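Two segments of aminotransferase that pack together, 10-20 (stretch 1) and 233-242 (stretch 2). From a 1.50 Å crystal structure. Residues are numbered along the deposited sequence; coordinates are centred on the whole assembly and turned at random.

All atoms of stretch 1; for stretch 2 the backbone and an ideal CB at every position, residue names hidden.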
ATOM      1  N   CYS B  10      -6.682  17.948   9.079  1.00 16.09           N
ATOM      2  CA  CYS B  10      -6.478  19.335   9.469  1.00 15.86           C
ATOM      3  C   CYS B  10      -5.114  19.794   8.978  1.00 14.77           C
ATOM      4  O   CYS B  10      -4.152  19.846   9.751  1.00 15.13           O
ATOM      5  CB  CYS B  10      -6.588  19.470  10.991  1.00 17.38           C
ATOM      6  SG  CYS B  10      -8.210  18.946  11.631  1.00 17.77           S
ATOM      7  N   LEU B  11      -5.037  20.127   7.686  1.00 15.63           N
ATOM      8  CA  LEU B  11      -3.787  20.623   7.092  1.00 16.37           C
ATOM      9  C   LEU B  11      -3.721  22.133   7.164  1.00 17.64           C
ATOM     10  O   LEU B  11      -4.749  22.793   7.056  1.00 19.03           O
ATOM     11  CB  LEU B  11      -3.688  20.187   5.621  1.00 17.29           C
ATOM     12  CG  LEU B  11      -3.023  18.832   5.343  1.00 26.59           C
ATOM     13  CD1 LEU B  11      -3.596  17.735   6.200  1.00 22.77           C
ATOM     14  CD2 LEU B  11      -3.120  18.472   3.867  1.00 19.67           C
ATOM     15  N   ASP B  12      -2.512  22.667   7.320  1.00 15.73           N
ATOM     16  CA  ASP B  12      -2.305  24.121   7.314  1.00 16.86           C
ATOM     17  C   ASP B  12      -1.301  24.506   6.225  1.00 17.52           C
ATOM     18  O   ASP B  12      -0.864  23.665   5.444  1.00 18.15           O
ATOM     19  CB  ASP B  12      -1.865  24.633   8.699  1.00 18.57           C
ATOM     20  CG  ASP B  12      -0.513  24.079   9.149  1.00 23.77           C
ATOM     21  OD1 ASP B  12      -0.182  24.240  10.348  1.00 25.71           O
ATOM     22  OD2 ASP B  12       0.228  23.482   8.338  1.00 21.14           O
ATOM     23  N   LYS B  13      -0.927  25.783   6.173  1.00 18.88           N
ATOM     24  CA  LYS B  13      -0.045  26.242   5.087  1.00 20.59           C
ATOM     25  C   LYS B  13       1.342  25.605   5.090  1.00 19.81           C
ATOM     26  O   LYS B  13       1.946  25.423   4.026  1.00 22.42           O
ATOM     27  CB  LYS B  13       0.037  27.784   5.045  1.00 25.39           C
ATOM     28  CG  LYS B  13       0.590  28.454   6.298  1.00 40.38           C
ATOM     29  CD  LYS B  13       2.096  28.719   6.200  1.00 53.75           C
ATOM     30  CE  LYS B  13       2.622  29.475   7.418  1.00 52.30           C
ATOM     31  NZ  LYS B  13       2.034  30.843   7.522  1.00 55.18           N
ATOM     32  N   GLU B  14       1.868  25.285   6.271  1.00 18.38           N
ATOM     33  CA  GLU B  14       3.182  24.656   6.363  1.00 22.12           C
ATOM     34  C   GLU B  14       3.118  23.252   5.760  1.00 20.32           C
ATOM     35  O   GLU B  14       4.055  22.820   5.075  1.00 20.63           O
ATOM     36  CB  GLU B  14       3.671  24.593   7.817  1.00 21.18           C
ATOM     37  CG  GLU B  14       4.158  25.925   8.391  1.00 31.05           C
ATOM     38  CD  GLU B  14       4.821  25.759   9.759  1.00 37.88           C
ATOM     39  OE1 GLU B  14       5.176  24.609  10.126  1.00 50.63           O
ATOM     40  OE2 GLU B  14       4.992  26.782  10.469  1.00 61.53           O
ATOM     41  N   ASP B  15       2.011  22.545   6.019  1.00 18.45           N
ATOM     42  CA  ASP B  15       1.822  21.204   5.458  1.00 18.55           C
ATOM     43  C   ASP B  15       1.811  21.280   3.928  1.00 19.91           C
ATOM     44  O   ASP B  15       2.451  20.472   3.242  1.00 18.00           O
ATOM     45  CB  ASP B  15       0.505  20.584   5.927  1.00 17.68           C
ATOM     46  CG  ASP B  15       0.444  20.370   7.431  1.00 18.49           C
ATOM     47  OD1 ASP B  15       1.492  20.127   8.077  1.00 18.81           O
ATOM     48  OD2 ASP B  15      -0.682  20.455   7.971  1.00 19.89           O
ATOM     49  N   LYS B  16       1.060  22.245   3.401  1.00 17.75           N
ATOM     50  CA  LYS B  16       0.928  22.396   1.945  1.00 20.10           C
ATOM     51  C   LYS B  16       2.253  22.788   1.299  1.00 23.26           C
ATOM     52  O   LYS B  16       2.614  22.250   0.242  1.00 22.51           O
ATOM     53  CB  LYS B  16      -0.204  23.383   1.617  1.00 20.38           C
ATOM     54  CG  LYS B  16      -1.527  22.926   2.228  1.00 20.91           C
ATOM     55  CD  LYS B  16      -2.640  23.974   2.117  1.00 23.70           C
ATOM     56  CE  LYS B  16      -3.885  23.533   2.868  1.00 26.15           C
ATOM     57  NZ  LYS B  16      -4.959  24.561   2.834  1.00 28.71           N
ATOM     58  N   LYS B  17       2.994  23.690   1.940  1.00 19.43           N
ATOM     59  CA  LYS B  17       4.359  24.039   1.513  1.00 24.43           C
ATOM     60  C   LYS B  17       5.278  22.822   1.467  1.00 22.98           C
ATOM     61  O   LYS B  17       6.062  22.646   0.524  1.00 23.78           O
ATOM     62  CB  LYS B  17       4.970  25.087   2.452  1.00 22.07           C
ATOM     63  CG  LYS B  17       6.347  25.583   2.038  1.00 34.13           C
ATOM     64  CD  LYS B  17       6.786  26.749   2.931  1.00 33.31           C
ATOM     65  CE  LYS B  17       8.106  27.350   2.467  1.00 47.21           C
ATOM     66  NZ  LYS B  17       7.912  28.300   1.334  1.00 53.04           N
ATOM     67  N   ALA B  18       5.197  21.990   2.509  1.00 18.60           N
ATOM     68  CA  ALA B  18       6.048  20.804   2.602  1.00 19.02           C
ATOM     69  C   ALA B  18       5.801  19.862   1.428  1.00 19.56           C
ATOM     70  O   ALA B  18       6.741  19.344   0.850  1.00 18.92           O
ATOM     71  CB  ALA B  18       5.814  20.084   3.928  1.00 18.95           C
ATOM     72  N   VAL B  19       4.532  19.635   1.099  1.00 16.71           N
ATOM     73  CA  VAL B  19       4.179  18.770  -0.033  1.00 18.46           C
ATOM     74  C   VAL B  19       4.709  19.375  -1.341  1.00 21.69           C
ATOM     75  O   VAL B  19       5.313  18.692  -2.168  1.00 20.32           O
ATOM     76  CB  VAL B  19       2.656  18.533  -0.096  1.00 20.39           C
ATOM     77  CG1 VAL B  19       2.250  17.932  -1.443  1.00 21.09           C
ATOM     78  CG2 VAL B  19       2.193  17.635   1.076  1.00 19.40           C
ATOM     79  N   LEU B  20       4.505  20.675  -1.523  1.00 22.85           N
ATOM     80  CA  LEU B  20       4.910  21.298  -2.785  1.00 25.73           C
ATOM     81  C   LEU B  20       6.422  21.260  -3.016  1.00 25.77           C
ATOM     82  O   LEU B  20       6.874  21.053  -4.155  1.00 28.85           O
ATOM     83  CB  LEU B  20       4.297  22.701  -2.918  1.00 26.63           C
ATOM     84  CG  LEU B  20       2.746  22.666  -2.935  1.00 36.37           C
ATOM     85  CD1 LEU B  20       2.141  24.050  -2.661  1.00 48.34           C
ATOM     86  CD2 LEU B  20       2.123  22.052  -4.214  1.00 39.76           C
ATOM     87  N   UNK B 233       7.536  10.067  -0.747  1.00 15.17           N
ATOM     88  CA  UNK B 233       8.102  11.294  -0.181  1.00 15.25           C
ATOM     89  C   UNK B 233       7.065  12.386   0.007  1.00 14.88           C
ATOM     90  O   UNK B 233       7.207  13.229   0.896  1.00 17.35           O
ATOM     91  CB  UNK B 233       9.228  11.813  -1.077  1.00 15.25           C
ATOM     92  N   UNK B 234       6.042  12.401  -0.837  1.00 14.55           N
ATOM     93  CA  UNK B 234       4.997  13.418  -0.731  1.00 14.61           C
ATOM     94  C   UNK B 234       4.293  13.223   0.617  1.00 13.97           C
ATOM     95  O   UNK B 234       4.153  14.160   1.402  1.00 15.71           O
ATOM     96  CB  UNK B 234       4.008  13.327  -1.895  1.00 14.61           C
ATOM     97  N   UNK B 235       3.915  11.982   0.913  1.00 13.45           N
ATOM     98  CA  UNK B 235       3.191  11.689   2.145  1.00 14.29           C
ATOM     99  C   UNK B 235       4.102  11.809   3.352  1.00 13.77           C
ATOM    100  O   UNK B 235       3.649  12.189   4.424  1.00 14.92           O
ATOM    101  CB  UNK B 235       2.577  10.289   2.087  1.00 14.29           C
ATOM    102  N   UNK B 236       5.378  11.454   3.197  1.00 14.96           N
ATOM    103  CA  UNK B 236       6.333  11.573   4.310  1.00 13.69           C
ATOM    104  C   UNK B 236       6.555  13.036   4.698  1.00 16.02           C
ATOM    105  O   UNK B 236       6.710  13.367   5.879  1.00 17.68           O
ATOM    106  CB  UNK B 236       7.668  10.926   3.936  1.00 13.69           C
ATOM    107  N   UNK B 237       6.576  13.922   3.707  1.00 14.78           N
ATOM    108  CA  UNK B 237       6.702  15.356   3.993  1.00 13.89           C
ATOM    109  C   UNK B 237       5.483  15.846   4.763  1.00 14.06           C
ATOM    110  O   UNK B 237       5.601  16.623   5.718  1.00 15.93           O
ATOM    111  CB  UNK B 237       6.869  16.156   2.700  1.00 13.89           C
ATOM    112  N   UNK B 238       4.299  15.403   4.334  1.00 13.14           N
ATOM    113  CA  UNK B 238       3.084  15.711   5.051  1.00 14.47           C
ATOM    114  C   UNK B 238       3.146  15.191   6.488  1.00 14.43           C
ATOM    115  O   UNK B 238       2.817  15.905   7.441  1.00 15.93           O
ATOM    116  CB  UNK B 238       1.877  15.120   4.319  1.00 14.47           C
ATOM    117  N   UNK B 239       3.580  13.946   6.648  1.00 14.39           N
ATOM    118  CA  UNK B 239       3.683  13.366   8.001  1.00 12.20           C
ATOM    119  C   UNK B 239       4.611  14.107   8.937  1.00 13.10           C
ATOM    120  O   UNK B 239       4.266  14.340  10.103  1.00 16.14           O
ATOM    121  CB  UNK B 239       4.155  11.914   7.902  1.00 12.20           C
ATOM    122  N   UNK B 240       5.796  14.457   8.435  1.00 13.39           N
ATOM    123  CA  UNK B 240       6.791  15.211   9.209  1.00 14.47           C
ATOM    124  C   UNK B 240       6.206  16.540   9.662  1.00 15.53           C
ATOM    125  O   UNK B 240       6.352  16.930  10.824  1.00 16.74           O
ATOM    126  CB  UNK B 240       8.059  15.445   8.385  1.00 14.47           C
ATOM    127  N   UNK B 241       5.531  17.231   8.740  1.00 13.83           N
ATOM    128  CA  UNK B 241       4.994  18.561   9.025  1.00 12.17           C
ATOM    129  C   UNK B 241       3.855  18.480  10.034  1.00 13.92           C
ATOM    130  O   UNK B 241       3.763  19.298  10.967  1.00 17.62           O
ATOM    131  CB  UNK B 241       4.511  19.232   7.737  1.00 12.17           C
ATOM    132  N   UNK B 242       2.991  17.481   9.870  1.00 12.82           N
ATOM    133  CA  UNK B 242       1.918  17.247  10.833  1.00 12.28           C
ATOM    134  C   UNK B 242       2.462  16.846  12.214  1.00 13.48           C
ATOM    135  O   UNK B 242       1.973  17.316  13.253  1.00 14.60           O
ATOM    136  CB  UNK B 242       0.977  16.161  10.308  1.00 12.28           C
TER

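Stretch 2 is a helix whose axis passes 8.2 Å from that of helix 13-20, the two running nearly antiparallel at 152°. Spacing that short favours small residues where the helices meet, with larger ones on the flanks.

Position 233 has nothing of stretch 1 within 5.5 Å of its ideal CB, so stretch 1 sets no rule; the residue is Glu233.

At 234 the CA-to-CB bond points sideways, and the ideal CB lies 4.9 Å from Val19 CG1. A valine, isoleucine, leucine or methionine could cover that methyl. Ile234 does so, with CG2 3.7 Å from Val19 CG1.

Positions 235 and 236 are beyond reach of stretch 1, which leaves them unconstrained here; they are Gln235 and Ser236.

At 237 the bond points toward stretch 1, and the ideal CB already sits 3.7 Å from Ala18 O and 4.5 Å from Val19 N. With backbone this near, glycine, alanine or perhaps serine fits best. Ala237 takes the place, its CB 4.3 Å from Ala18 CB, a small-on-small contact that suits the close helices.

Position 238 points sideways, its ideal CB 4.1 Å from Val19 CG2, with the side chain of Leu11 farther along. An apolar chain long enough to reach that residue is wanted: leucine, methionine, perhaps isoleucine. Leu238, with chi1 t, keeps CB 4.1 Å from Val19 CG2 and brings CD1 to 3.9 Å from Leu11 CG and 3.7 Å from Asp15 CB.

At 239 CA-to-CB would point away, and its helical backbone angles demand no particular residue; it is Gly239. Position 240 points sideways into space that stretch 1 leaves empty, and holds Leu240.

At 241 the bond points toward stretch 1. The ideal CB is a tight 3.2 Å from Asp15 OD1 and 4.1 Å from Ala18 CB, so a small residue is needed, and one with a donor would answer the carboxylate: serine first, with alanine fitting in size alone. In Ser241, chi1 t directs OG to donate to Asp15 OD1 at 2.6 Å. A water donates to both Ser241 O and Glu14 OE1, adding a bridge at the edge.

At 242 CB points sideways, 4.6 Å from Asp15 OD1, while the acceptors Asp15 OD2 and Cys10 O lie farther out. A long donor is called for: glutamine, lysine or arginine. The residue is Gln242, whose NE2 donates to Asp15 OD2 at 2.9 Å and to Cys10 O at 3.0 Å, using both amide hydrogens. Its OE1 accepts from a water that in turn accepts from Cys10 N.

Stretch 2 233-242: EIQSALGLSQ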
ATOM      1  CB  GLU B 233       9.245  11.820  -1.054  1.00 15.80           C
ATOM      2  CG  GLU B 233      10.426  10.896  -1.090  1.00 17.77           C
ATOM      3  CD  GLU B 233      11.231  10.968   0.190  1.00 24.99           C
ATOM      4  OE1 GLU B 233      11.047  10.089   1.054  1.00 22.42           O
ATOM      5  OE2 GLU B 233      12.020  11.923   0.344  1.00 22.69           O
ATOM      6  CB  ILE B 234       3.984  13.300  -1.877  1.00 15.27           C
ATOM      7  CG1 ILE B 234       4.671  13.517  -3.243  1.00 17.12           C
ATOM      8  CG2 ILE B 234       2.846  14.304  -1.695  1.00 18.53           C
ATOM      9  CD1 ILE B 234       3.770  13.132  -4.430  1.00 18.40           C
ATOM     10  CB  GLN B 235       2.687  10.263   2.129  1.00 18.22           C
ATOM     11  CG  GLN B 235       1.735   9.920   1.053  1.00 23.84           C
ATOM     12  CD  GLN B 235       1.515   8.414   1.015  1.00 36.11           C
ATOM     13  OE1 GLN B 235       0.435   7.938   1.353  1.00 22.41           O
ATOM     14  NE2 GLN B 235       2.561   7.652   0.638  1.00 22.95           N
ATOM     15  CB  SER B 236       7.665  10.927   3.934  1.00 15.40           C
ATOM     16  OG  SER B 236       7.503   9.528   3.768  1.00 16.77           O
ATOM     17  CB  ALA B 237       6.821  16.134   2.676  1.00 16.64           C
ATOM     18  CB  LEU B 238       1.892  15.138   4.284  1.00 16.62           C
ATOM     19  CG  LEU B 238       0.510  15.436   4.830  1.00 19.25           C
ATOM     20  CD1 LEU B 238       0.369  16.927   5.199  1.00 18.74           C
ATOM     21  CD2 LEU B 238      -0.562  14.993   3.806  1.00 18.29           C
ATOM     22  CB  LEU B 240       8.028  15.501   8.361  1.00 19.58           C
ATOM     23  CG  LEU B 240       9.302  14.682   8.444  1.00 33.50           C
ATOM     24  CD1 LEU B 240      10.237  15.201   7.354  1.00 29.34           C
ATOM     25  CD2 LEU B 240       9.942  14.818   9.813  1.00 25.38           C
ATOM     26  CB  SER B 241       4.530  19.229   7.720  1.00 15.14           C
ATOM     27  OG  SER B 241       4.086  20.550   7.969  1.00 20.55           O
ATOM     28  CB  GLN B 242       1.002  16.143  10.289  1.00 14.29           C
ATOM     29  CG  GLN B 242       0.101  16.617   9.143  1.00 13.26           C
ATOM     30  CD  GLN B 242      -1.288  16.938   9.633  1.00 12.69           C
ATOM     31  OE1 GLN B 242      -2.009  16.055  10.119  1.00 13.00           O
ATOM     32  NE2 GLN B 242      -1.687  18.221   9.537  1.00 14.99           N
TER
HETATM   33  O   HOH W   1      -4.787  16.271  10.410  1.00 13.51           O
HETATM   34  O   HOH W   2       3.929  21.968  11.410  1.00 32.62           O
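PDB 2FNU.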